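Local coordinates for ORC1-type DNA replication protein 2 (Aeropyrum pernix, PDB 1W5T), which binds ATP and DNA and takes part in regulating DNA replication, as an AAA+ ATPase of the Cdc6/Orc family with a C-terminal winged-helix domain, at residues T111-Q116 with D131-E136; N137-V142 with D175-I180; R315-A320 with F384-H389; L332-Y337 with R350-Y355. All coordinates share one frame; numbering follows the deposited sequence.

Contacts 1 and 2 belong to the AAA+ domain, contacts 3 and 4 to the winged-helix domain, on opposite sides of the chain's centre; the centres of contacts 1 and 3 are about 54 Å apart. Each pair touches. Contact 1 sets a loop on helix 122-136, and contact 2 joins the strand that follows this helix to its sheet neighbour; a probable hydrogen bond between Y113 OH and H138 ND1 joins them. In the other domain, L333 of contact 4 packs on I317 and F384 of contact 3. Contact 3 is buried and apolar. The other three are partly buried: contact 1 is mostly van der Waals, whereas contacts 2 and 4 turn on one arginine, R179 and R334.

Contact 1 of 4, residues T111-Q116 with D131-E136; sequences TGYPIQ and DNLYVE
Y113 and I115 lie against N132, L133 and E136 in a loop-on-helix contact without any hydrogen bond across it, in the AAA+ domain and far from the chain's centre, where the chain leaves helix 100-111 and lies beside the last turns of helix 122-136. Y113 carries most of it. Its ring takes N132 CB over one face, a CH-pi contact with CB 4.0 Å from the ring centroid of Y113 and 25° off the normal. At the rim, in the ring plane, L133 CD2 sits 3.8 Å from Y113 CE1, and the two side chains cross at about a right angle. E136 comes in obliquely, its CG 3.6 Å from Y113 CE2. CG of Y113 stands anti to its own carbonyl carbon (chi1 -66°), which brings it within 4.0 Å of N132 CB. Farther along the loop, I115 and N132 meet tip to tip: CD1 of I115 is 3.2 Å from N132 ND2, a tight apolar-to-amide touch, while that amide nitrogen gives its hydrogen bond to A128 O within the helix. The start of the loop is fixed locally. T111 OG1 accepts from Y113 N at 3.0 Å in an ST turn, G112 leaves the helix with positive phi, and P114 centres an inverse gamma turn. The phenol oxygen of Y113 is hydrogen-bonded to H138 ND1, just beyond the helix. With that bond made outside the two segments and the N132 amide bonded within its own helix, the contact itself depends on shape and dispersion, and the two outside bonds would probably limit how far the ring and the amide can turn.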
# COMPACT_ATOMS: atom_id res chain seq x y z
N THR A 111 -13.78 19.10 5.05
CA THR A 111 -13.79 20.40 4.40
C THR A 111 -14.12 21.43 5.46
O THR A 111 -13.79 22.61 5.32
CB THR A 111 -14.88 20.50 3.30
OG1 THR A 111 -16.19 20.32 3.89
CG2 THR A 111 -14.74 19.38 2.26
N GLY A 112 -14.83 20.99 6.50
CA GLY A 112 -15.39 21.90 7.50
C GLY A 112 -16.65 22.63 7.08
O GLY A 112 -17.18 23.41 7.88
N TYR A 113 -17.11 22.42 5.86
CA TYR A 113 -18.32 23.10 5.35
C TYR A 113 -19.58 22.67 6.11
O TYR A 113 -19.73 21.49 6.49
CB TYR A 113 -18.53 22.82 3.85
CG TYR A 113 -17.49 23.38 2.89
CD1 TYR A 113 -17.17 22.66 1.74
CD2 TYR A 113 -16.85 24.61 3.11
CE1 TYR A 113 -16.25 23.11 0.83
CE2 TYR A 113 -15.90 25.12 2.19
CZ TYR A 113 -15.61 24.35 1.02
OH TYR A 113 -14.70 24.73 0.02
N PRO A 114 -20.49 23.59 6.36
CA PRO A 114 -21.68 23.22 7.14
C PRO A 114 -22.70 22.66 6.18
O PRO A 114 -23.49 23.35 5.56
CB PRO A 114 -22.09 24.53 7.79
CG PRO A 114 -21.58 25.61 6.85
CD PRO A 114 -20.54 25.01 5.94
N ILE A 115 -22.61 21.36 5.99
CA ILE A 115 -23.47 20.67 5.06
C ILE A 115 -24.12 19.61 5.91
O ILE A 115 -23.43 18.89 6.57
CB ILE A 115 -22.65 20.05 3.94
CG1 ILE A 115 -22.32 21.09 2.88
CG2 ILE A 115 -23.40 18.84 3.31
CD1 ILE A 115 -21.12 20.72 2.03
N GLN A 116 -25.45 19.55 5.88
CA GLN A 116 -26.17 18.58 6.68
C GLN A 116 -26.23 17.32 5.90
O GLN A 116 -26.69 17.27 4.77
CB GLN A 116 -27.56 19.06 7.08
CG GLN A 116 -28.32 18.05 7.96
CD GLN A 116 -27.63 17.68 9.30
OE1 GLN A 116 -27.82 18.36 10.31
NE2 GLN A 116 -26.83 16.61 9.29
N ASP A 131 -21.83 22.59 -4.82
CA ASP A 131 -22.30 23.94 -4.52
C ASP A 131 -21.42 24.75 -3.57
O ASP A 131 -21.08 25.89 -3.89
CB ASP A 131 -23.72 23.90 -4.00
CG ASP A 131 -24.63 24.75 -4.82
OD1 ASP A 131 -24.49 24.68 -6.06
OD2 ASP A 131 -25.49 25.53 -4.32
N ASN A 132 -21.05 24.17 -2.41
CA ASN A 132 -20.16 24.88 -1.43
C ASN A 132 -18.78 25.21 -2.02
O ASN A 132 -18.23 26.25 -1.74
CB ASN A 132 -19.96 24.07 -0.14
CG ASN A 132 -21.16 24.12 0.80
OD1 ASN A 132 -21.18 24.88 1.77
ND2 ASN A 132 -22.17 23.29 0.51
N LEU A 133 -18.23 24.32 -2.84
CA LEU A 133 -16.94 24.58 -3.48
C LEU A 133 -17.08 25.74 -4.47
O LEU A 133 -16.17 26.58 -4.61
CB LEU A 133 -16.37 23.32 -4.14
CG LEU A 133 -15.86 22.21 -3.18
CD1 LEU A 133 -15.75 20.87 -3.93
CD2 LEU A 133 -14.47 22.54 -2.44
N TYR A 134 -18.23 25.82 -5.13
CA TYR A 134 -18.51 26.94 -6.00
C TYR A 134 -18.74 28.25 -5.18
O TYR A 134 -18.17 29.31 -5.52
CB TYR A 134 -19.70 26.59 -6.93
CG TYR A 134 -20.38 27.81 -7.49
CD1 TYR A 134 -19.81 28.51 -8.53
CD2 TYR A 134 -21.53 28.31 -6.92
CE1 TYR A 134 -20.42 29.68 -9.02
CE2 TYR A 134 -22.14 29.47 -7.40
CZ TYR A 134 -21.58 30.13 -8.44
OH TYR A 134 -22.17 31.28 -8.89
N VAL A 135 -19.56 28.19 -4.13
CA VAL A 135 -19.79 29.39 -3.31
C VAL A 135 -18.46 29.98 -2.85
O VAL A 135 -18.19 31.17 -3.03
CB VAL A 135 -20.79 29.15 -2.17
CG1 VAL A 135 -20.80 30.31 -1.18
CG2 VAL A 135 -22.18 28.92 -2.78
N GLU A 136 -17.60 29.10 -2.38
CA GLU A 136 -16.37 29.47 -1.70
C GLU A 136 -15.23 29.81 -2.62
O GLU A 136 -14.29 30.51 -2.22
CB GLU A 136 -15.93 28.29 -0.84
CG GLU A 136 -16.88 28.01 0.30
CD GLU A 136 -16.52 28.82 1.51
OE1 GLU A 136 -17.21 28.67 2.54
OE2 GLU A 136 -15.52 29.61 1.42

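Contact 2 of 4, residues N137-V142 with D175-I180; sequences NHYLLV and DGVNRI
R179 O accepts from L140 N at 2.8 Å, with an N-H...O angle of 152°. The R179 side chain, extended from CG to NE, passes H138 O, with CD 3.2 Å from that oxygen, and reaches N137. At its end NH1 donates to N137 OD1 over 3.0 Å, meeting a lone pair in the carbonyl plane of the amide, and NH2 forms a salt bridge with D175 OD2 on the syn lone pair. NH1 also sits over one face of the Y139 ring, toward its rim, 3.6 Å from CZ of Y139, although the cation-pi attraction is weak at best. L140 and I180 form a parallel bridge where strands 139-145 and 180-186 begin, neighbours in the five-stranded parallel sheet of the AAA+ core. I180 CA lies 3.2 Å from L140 O in a CA-H...O contact. Replacing R179 by an alanine would probably leave D175 without its charged mate and the N137 amide freer to turn. N137, with positive phi, is the C-prime residue of the Schellman motif ending helix 122-136. On the sheet face of L140 and I180, V142 CG2 packs against I180 CG2 at 4.0 Å, the two side chains side by side and pointing the same way.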
# COMPACT_ATOMS: atom_id res chain seq x y z
N ASN A 137 -15.33 29.33 -3.85
CA ASN A 137 -14.25 29.43 -4.82
C ASN A 137 -13.07 28.58 -4.37
O ASN A 137 -11.94 29.04 -4.39
CB ASN A 137 -13.85 30.89 -5.09
CG ASN A 137 -12.98 31.03 -6.33
OD1 ASN A 137 -12.72 30.05 -7.06
ND2 ASN A 137 -12.50 32.25 -6.56
N HIS A 138 -13.36 27.36 -3.95
CA HIS A 138 -12.37 26.42 -3.51
C HIS A 138 -12.29 25.20 -4.48
O HIS A 138 -13.25 24.85 -5.19
CB HIS A 138 -12.74 25.92 -2.11
CG HIS A 138 -12.55 26.90 -1.01
ND1 HIS A 138 -12.98 26.65 0.28
CD2 HIS A 138 -12.01 28.14 -0.99
CE1 HIS A 138 -12.67 27.68 1.06
NE2 HIS A 138 -12.08 28.60 0.31
N TYR A 139 -11.16 24.51 -4.46
CA TYR A 139 -11.03 23.22 -5.13
C TYR A 139 -10.79 22.11 -4.07
O TYR A 139 -10.31 22.39 -2.97
CB TYR A 139 -9.87 23.31 -6.09
CG TYR A 139 -10.06 24.44 -7.08
CD1 TYR A 139 -9.69 25.78 -6.77
CD2 TYR A 139 -10.64 24.18 -8.30
CE1 TYR A 139 -9.91 26.81 -7.71
CE2 TYR A 139 -10.84 25.18 -9.23
CZ TYR A 139 -10.48 26.47 -8.95
OH TYR A 139 -10.71 27.41 -9.95
N LEU A 140 -11.15 20.87 -4.38
CA LEU A 140 -11.04 19.79 -3.41
C LEU A 140 -10.33 18.61 -4.06
O LEU A 140 -10.79 18.08 -5.06
CB LEU A 140 -12.42 19.38 -2.91
CG LEU A 140 -12.61 18.18 -1.94
CD1 LEU A 140 -12.14 18.48 -0.49
CD2 LEU A 140 -14.04 17.68 -1.97
N LEU A 141 -9.21 18.23 -3.50
CA LEU A 141 -8.51 17.05 -3.96
C LEU A 141 -8.68 15.95 -2.89
O LEU A 141 -8.31 16.11 -1.71
CB LEU A 141 -7.07 17.41 -4.27
CG LEU A 141 -6.06 16.41 -4.82
CD1 LEU A 141 -6.71 15.40 -5.75
CD2 LEU A 141 -4.99 17.16 -5.53
N VAL A 142 -9.35 14.87 -3.31
CA VAL A 142 -9.74 13.80 -2.44
C VAL A 142 -8.80 12.58 -2.57
O VAL A 142 -8.66 12.02 -3.66
CB VAL A 142 -11.22 13.35 -2.73
CG1 VAL A 142 -11.68 12.28 -1.70
CG2 VAL A 142 -12.18 14.55 -2.74
N ASP A 175 -21.29 27.46 -12.46
CA ASP A 175 -20.45 28.17 -13.42
C ASP A 175 -19.62 27.28 -14.36
O ASP A 175 -18.78 27.79 -15.07
CB ASP A 175 -19.52 29.12 -12.66
CG ASP A 175 -18.54 28.37 -11.76
OD1 ASP A 175 -18.67 27.14 -11.63
OD2 ASP A 175 -17.59 28.91 -11.17
N GLY A 176 -19.82 25.96 -14.33
CA GLY A 176 -19.07 25.03 -15.17
C GLY A 176 -17.58 24.83 -14.86
O GLY A 176 -16.82 24.32 -15.71
N VAL A 177 -17.16 25.26 -13.66
CA VAL A 177 -15.80 25.02 -13.19
C VAL A 177 -15.77 23.68 -12.40
O VAL A 177 -16.44 23.55 -11.37
CB VAL A 177 -15.26 26.23 -12.34
CG1 VAL A 177 -13.84 26.03 -11.90
CG2 VAL A 177 -15.30 27.55 -13.13
N ASN A 178 -15.05 22.69 -12.93
CA ASN A 178 -14.79 21.41 -12.24
C ASN A 178 -13.89 21.64 -11.03
O ASN A 178 -12.77 22.18 -11.17
CB ASN A 178 -14.09 20.45 -13.20
CG ASN A 178 -14.94 20.12 -14.45
OD1 ASN A 178 -16.16 20.33 -14.48
ND2 ASN A 178 -14.30 19.61 -15.47
N ARG A 179 -14.33 21.22 -9.84
CA ARG A 179 -13.57 21.56 -8.62
C ARG A 179 -13.22 20.39 -7.71
O ARG A 179 -12.88 20.61 -6.55
CB ARG A 179 -14.34 22.60 -7.80
CG ARG A 179 -14.84 23.78 -8.58
CD ARG A 179 -15.33 24.87 -7.67
NE ARG A 179 -15.69 26.07 -8.38
CZ ARG A 179 -14.98 27.17 -8.46
NH1 ARG A 179 -13.79 27.33 -7.86
NH2 ARG A 179 -15.51 28.15 -9.18
N ILE A 180 -13.30 19.17 -8.23
CA ILE A 180 -13.00 17.97 -7.44
C ILE A 180 -12.11 17.02 -8.24
O ILE A 180 -12.49 16.62 -9.35
CB ILE A 180 -14.28 17.19 -7.03
CG1 ILE A 180 -15.28 18.08 -6.31
CG2 ILE A 180 -13.90 16.06 -6.06
CD1 ILE A 180 -16.54 17.36 -6.00

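Contact 3 of 4, residues R315-A320 with F384-H389; sequences RLIAEA and FRLAPH
I317 presses its two branches against strand 384-386, CG2 onto the backbone and CD1 onto a side chain. CG2 lies 3.3 Å from L386 N and 3.5 Å from R385 C, so the methyl bears on the peptide joining R385 to L386. CD1 reaches F384 CB at 3.9 Å; the two side chains meet at a slant, and the F384 ring itself leads away. CG2 of I317 stands anti to its backbone N, which turns this methyl to the R385-L386 peptide; an extended chi2 (-174°) carries CD1 on to F384. One residue on, A318 CB meets L386 CD2 at 4.1 Å. This small methyl belongs to the closest backbone pair of the contact, with the CA atoms of A318 and L386 5.5 Å apart. No hydrogen bond passes between the segments. The axes of helix 315-320 and strand 384-386 approach to 6.9 Å at an angle of 81°, nearly perpendicular.

A second layer surrounds these residues. L333 of helix 330-345 packs on both I317 and F384, while helix 392-408 covers the other end, with I396 on A318 and L395 on L386. The strand is held by its neighbours, through backbone hydrogen bonds of F384 with I328 and of R385 with D369. R385 starts away from the helix at CB, and its NE makes a salt bridge with D369. The whole is a helix packed on the central strand of the three-stranded antiparallel sheet of the C-terminal winged-helix domain, in which strands 368-372 and 382-386 form the hairpin of the wing.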
# COMPACT_ATOMS: atom_id res chain seq x y z
N ARG A 315 3.11 -24.62 0.53
CA ARG A 315 3.80 -25.29 1.62
C ARG A 315 5.06 -26.02 1.14
O ARG A 315 6.12 -25.89 1.73
CB ARG A 315 2.86 -26.28 2.33
CG ARG A 315 3.36 -26.64 3.71
CD ARG A 315 3.33 -28.10 4.02
NE ARG A 315 3.29 -28.34 5.46
CZ ARG A 315 4.32 -28.80 6.18
NH1 ARG A 315 4.18 -28.99 7.48
NH2 ARG A 315 5.49 -29.07 5.60
N LEU A 316 4.93 -26.74 0.04
CA LEU A 316 6.02 -27.54 -0.45
C LEU A 316 7.18 -26.67 -0.94
O LEU A 316 8.34 -26.95 -0.66
CB LEU A 316 5.54 -28.48 -1.56
CG LEU A 316 4.67 -29.67 -1.17
CD1 LEU A 316 3.96 -30.14 -2.42
CD2 LEU A 316 5.46 -30.83 -0.52
N ILE A 317 6.83 -25.59 -1.65
CA ILE A 317 7.81 -24.62 -2.11
C ILE A 317 8.49 -23.99 -0.90
O ILE A 317 9.69 -23.80 -0.89
CB ILE A 317 7.14 -23.59 -3.00
CG1 ILE A 317 6.77 -24.23 -4.34
CG2 ILE A 317 8.03 -22.35 -3.19
CD1 ILE A 317 6.21 -23.29 -5.43
N ALA A 318 7.72 -23.68 0.14
CA ALA A 318 8.29 -23.15 1.40
C ALA A 318 9.26 -24.11 2.08
O ALA A 318 10.36 -23.72 2.39
CB ALA A 318 7.21 -22.73 2.37
N GLU A 319 8.88 -25.36 2.30
CA GLU A 319 9.83 -26.30 2.91
C GLU A 319 11.12 -26.56 2.12
O GLU A 319 12.15 -26.79 2.70
CB GLU A 319 9.17 -27.61 3.33
CG GLU A 319 8.65 -28.46 2.21
CD GLU A 319 7.74 -29.57 2.71
OE1 GLU A 319 7.89 -30.72 2.25
OE2 GLU A 319 6.87 -29.29 3.56
N ALA A 320 11.06 -26.52 0.79
CA ALA A 320 12.26 -26.65 -0.01
C ALA A 320 13.23 -25.49 0.27
O ALA A 320 14.45 -25.63 0.11
CB ALA A 320 11.91 -26.71 -1.48
N PHE A 384 11.30 -22.71 -9.05
CA PHE A 384 10.38 -21.98 -8.20
C PHE A 384 11.00 -21.81 -6.85
O PHE A 384 11.70 -22.71 -6.38
CB PHE A 384 9.09 -22.76 -8.01
CG PHE A 384 8.28 -22.94 -9.25
CD1 PHE A 384 8.29 -24.15 -9.94
CD2 PHE A 384 7.46 -21.92 -9.70
CE1 PHE A 384 7.52 -24.32 -11.10
CE2 PHE A 384 6.69 -22.08 -10.85
CZ PHE A 384 6.72 -23.29 -11.55
N ARG A 385 10.74 -20.67 -6.22
CA ARG A 385 11.17 -20.44 -4.84
C ARG A 385 10.13 -19.64 -4.04
O ARG A 385 9.32 -18.92 -4.59
CB ARG A 385 12.55 -19.76 -4.81
CG ARG A 385 12.53 -18.22 -4.62
CD ARG A 385 13.88 -17.53 -4.68
NE ARG A 385 13.84 -16.32 -5.50
CZ ARG A 385 14.88 -15.51 -5.74
NH1 ARG A 385 16.07 -15.76 -5.22
NH2 ARG A 385 14.72 -14.46 -6.52
N LEU A 386 10.13 -19.79 -2.73
CA LEU A 386 9.40 -18.84 -1.91
C LEU A 386 10.02 -17.47 -2.09
O LEU A 386 11.24 -17.34 -2.21
CB LEU A 386 9.45 -19.24 -0.44
CG LEU A 386 8.27 -18.67 0.34
CD1 LEU A 386 6.99 -19.36 -0.19
CD2 LEU A 386 8.46 -18.88 1.80
N ALA A 387 9.18 -16.44 -2.13
CA ALA A 387 9.65 -15.05 -2.09
C ALA A 387 10.62 -14.90 -0.91
O ALA A 387 10.27 -15.21 0.22
CB ALA A 387 8.47 -14.11 -1.95
N PRO A 388 11.86 -14.52 -1.18
CA PRO A 388 12.89 -14.48 -0.11
C PRO A 388 12.49 -13.71 1.17
O PRO A 388 12.96 -14.06 2.26
CB PRO A 388 14.09 -13.84 -0.81
CG PRO A 388 13.90 -14.23 -2.27
CD PRO A 388 12.38 -14.13 -2.50
N HIS A 389 11.60 -12.72 1.05
CA HIS A 389 11.21 -11.89 2.18
C HIS A 389 10.22 -12.55 3.14
O HIS A 389 10.03 -12.10 4.28
CB HIS A 389 10.66 -10.55 1.68
CG HIS A 389 9.32 -10.66 1.05
ND1 HIS A 389 9.11 -11.27 -0.17
CD2 HIS A 389 8.10 -10.23 1.46
CE1 HIS A 389 7.83 -11.23 -0.47
NE2 HIS A 389 7.19 -10.60 0.50

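Contact 4 of 4, residues L332-Y337 with R350-Y355; sequences LLRQRY and RGYTQY
R334 grips R350 O end-on with two nitrogens, NH2 at 2.8 Å and NH1 at 2.9 Å, which come to the carbonyl from opposite faces of its plane. NH1 has a second partner in E338, a salt bridge within helix 330-345. Beside this, R350 N donates to Y337 OH at 3.1 Å and a fairly straight 160°; that hydroxyl is also hydrogen-bonded to H309 ND1. These bonds hold the chain just ahead of helix 352-364, whose N-cap position is G351, against helix 330-345, consistent with the helix-turn-helix part of the winged-helix domain. The R334 chain bends at chi2 (47°), which sets CD over the centre of the Y355 ring in a CH-pi contact 3.9 Å from the centroid. Farther out the guanidinium lies flat on Y352, planes 22° apart, with CZ 4.5 Å from the Y352 ring centroid, a cation-pi stack. An alanine in place of R334 would probably leave R350 O without both donors, E338 without its mate and the Y352 and Y355 faces stripped of their cover. Farther in, Y337 CD2 meets Y355 CD1 at 4.0 Å, the rings oblique, and the Y355 hydroxyl rests 3.3 Å from L333 CG.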
# COMPACT_ATOMS: atom_id res chain seq x y z
N LEU A 332 10.45 -32.22 -9.77
CA LEU A 332 10.43 -32.56 -8.35
C LEU A 332 9.20 -31.98 -7.61
O LEU A 332 8.57 -32.66 -6.79
CB LEU A 332 11.72 -32.06 -7.67
CG LEU A 332 12.59 -32.85 -6.67
CD1 LEU A 332 13.20 -31.94 -5.62
CD2 LEU A 332 11.92 -34.06 -6.01
N LEU A 333 8.86 -30.72 -7.89
CA LEU A 333 7.71 -30.11 -7.24
C LEU A 333 6.45 -30.95 -7.45
O LEU A 333 5.80 -31.33 -6.47
CB LEU A 333 7.53 -28.65 -7.70
CG LEU A 333 6.51 -27.76 -6.98
CD1 LEU A 333 6.62 -27.82 -5.44
CD2 LEU A 333 6.60 -26.34 -7.45
N ARG A 334 6.16 -31.26 -8.71
CA ARG A 334 5.05 -32.12 -9.11
C ARG A 334 5.10 -33.46 -8.36
O ARG A 334 4.08 -33.91 -7.80
CB ARG A 334 5.07 -32.36 -10.63
CG ARG A 334 3.85 -33.10 -11.21
CD ARG A 334 2.47 -32.57 -10.73
NE ARG A 334 1.42 -33.59 -10.90
CZ ARG A 334 0.11 -33.36 -10.88
NH1 ARG A 334 -0.75 -34.35 -11.03
NH2 ARG A 334 -0.36 -32.14 -10.71
N GLN A 335 6.27 -34.09 -8.33
CA GLN A 335 6.46 -35.37 -7.62
C GLN A 335 6.04 -35.25 -6.16
O GLN A 335 5.16 -35.98 -5.69
CB GLN A 335 7.91 -35.82 -7.70
CG GLN A 335 8.12 -37.25 -8.13
CD GLN A 335 9.57 -37.49 -8.56
OE1 GLN A 335 10.18 -38.51 -8.17
NE2 GLN A 335 10.13 -36.56 -9.35
N ARG A 336 6.67 -34.31 -5.45
CA ARG A 336 6.34 -34.01 -4.06
C ARG A 336 4.88 -33.62 -3.84
O ARG A 336 4.32 -33.89 -2.79
CB ARG A 336 7.24 -32.91 -3.53
CG ARG A 336 8.68 -33.34 -3.27
CD ARG A 336 9.53 -32.25 -2.68
NE ARG A 336 10.93 -32.62 -2.67
CZ ARG A 336 11.91 -31.88 -2.16
NH1 ARG A 336 13.17 -32.33 -2.21
NH2 ARG A 336 11.66 -30.69 -1.60
N TYR A 337 4.28 -32.95 -4.82
CA TYR A 337 2.89 -32.52 -4.72
C TYR A 337 1.97 -33.73 -4.73
O TYR A 337 1.06 -33.82 -3.90
CB TYR A 337 2.53 -31.56 -5.88
CG TYR A 337 1.04 -31.39 -6.03
CD1 TYR A 337 0.30 -30.70 -5.08
CD2 TYR A 337 0.36 -31.97 -7.10
CE1 TYR A 337 -1.05 -30.56 -5.19
CE2 TYR A 337 -1.01 -31.85 -7.22
CZ TYR A 337 -1.71 -31.14 -6.26
OH TYR A 337 -3.07 -30.98 -6.38
N ARG A 350 -4.59 -33.07 -8.02
CA ARG A 350 -5.19 -32.49 -9.21
C ARG A 350 -4.32 -32.70 -10.45
O ARG A 350 -3.09 -32.83 -10.35
CB ARG A 350 -5.43 -31.00 -9.01
CG ARG A 350 -6.37 -30.61 -7.87
CD ARG A 350 -7.82 -31.17 -7.99
NE ARG A 350 -8.73 -30.25 -8.67
CZ ARG A 350 -9.61 -29.44 -8.06
NH1 ARG A 350 -9.70 -29.41 -6.73
NH2 ARG A 350 -10.40 -28.65 -8.80
N GLY A 351 -4.94 -32.75 -11.63
CA GLY A 351 -4.25 -33.00 -12.87
C GLY A 351 -3.32 -31.86 -13.27
O GLY A 351 -3.40 -30.75 -12.72
N TYR A 352 -2.46 -32.12 -14.23
CA TYR A 352 -1.48 -31.15 -14.68
C TYR A 352 -2.03 -29.76 -15.00
O TYR A 352 -1.47 -28.76 -14.56
CB TYR A 352 -0.74 -31.71 -15.89
CG TYR A 352 0.33 -32.70 -15.52
CD1 TYR A 352 0.13 -34.06 -15.69
CD2 TYR A 352 1.55 -32.27 -15.02
CE1 TYR A 352 1.11 -34.97 -15.35
CE2 TYR A 352 2.54 -33.17 -14.68
CZ TYR A 352 2.32 -34.51 -14.84
OH TYR A 352 3.32 -35.41 -14.51
N THR A 353 -3.11 -29.71 -15.77
CA THR A 353 -3.76 -28.49 -16.23
C THR A 353 -4.15 -27.59 -15.04
O THR A 353 -3.74 -26.44 -14.97
CB THR A 353 -5.01 -28.91 -17.09
OG1 THR A 353 -4.81 -28.54 -18.45
CG2 THR A 353 -6.31 -28.22 -16.64
N GLN A 354 -4.89 -28.16 -14.09
CA GLN A 354 -5.28 -27.42 -12.92
C GLN A 354 -4.06 -27.02 -12.09
O GLN A 354 -3.99 -25.91 -11.61
CB GLN A 354 -6.32 -28.20 -12.10
CG GLN A 354 -6.95 -27.39 -10.97
CD GLN A 354 -7.89 -26.29 -11.46
OE1 GLN A 354 -9.08 -26.54 -11.65
NE2 GLN A 354 -7.37 -25.08 -11.66
N TYR A 355 -3.08 -27.91 -12.03
CA TYR A 355 -1.83 -27.71 -11.29
C TYR A 355 -1.07 -26.46 -11.69
O TYR A 355 -0.56 -25.74 -10.82
CB TYR A 355 -0.93 -28.93 -11.49
CG TYR A 355 0.46 -28.82 -10.91
CD1 TYR A 355 0.67 -28.84 -9.54
CD2 TYR A 355 1.58 -28.75 -11.74
CE1 TYR A 355 1.94 -28.78 -8.99
CE2 TYR A 355 2.86 -28.70 -11.20
CZ TYR A 355 3.02 -28.71 -9.81
OH TYR A 355 4.27 -28.63 -9.23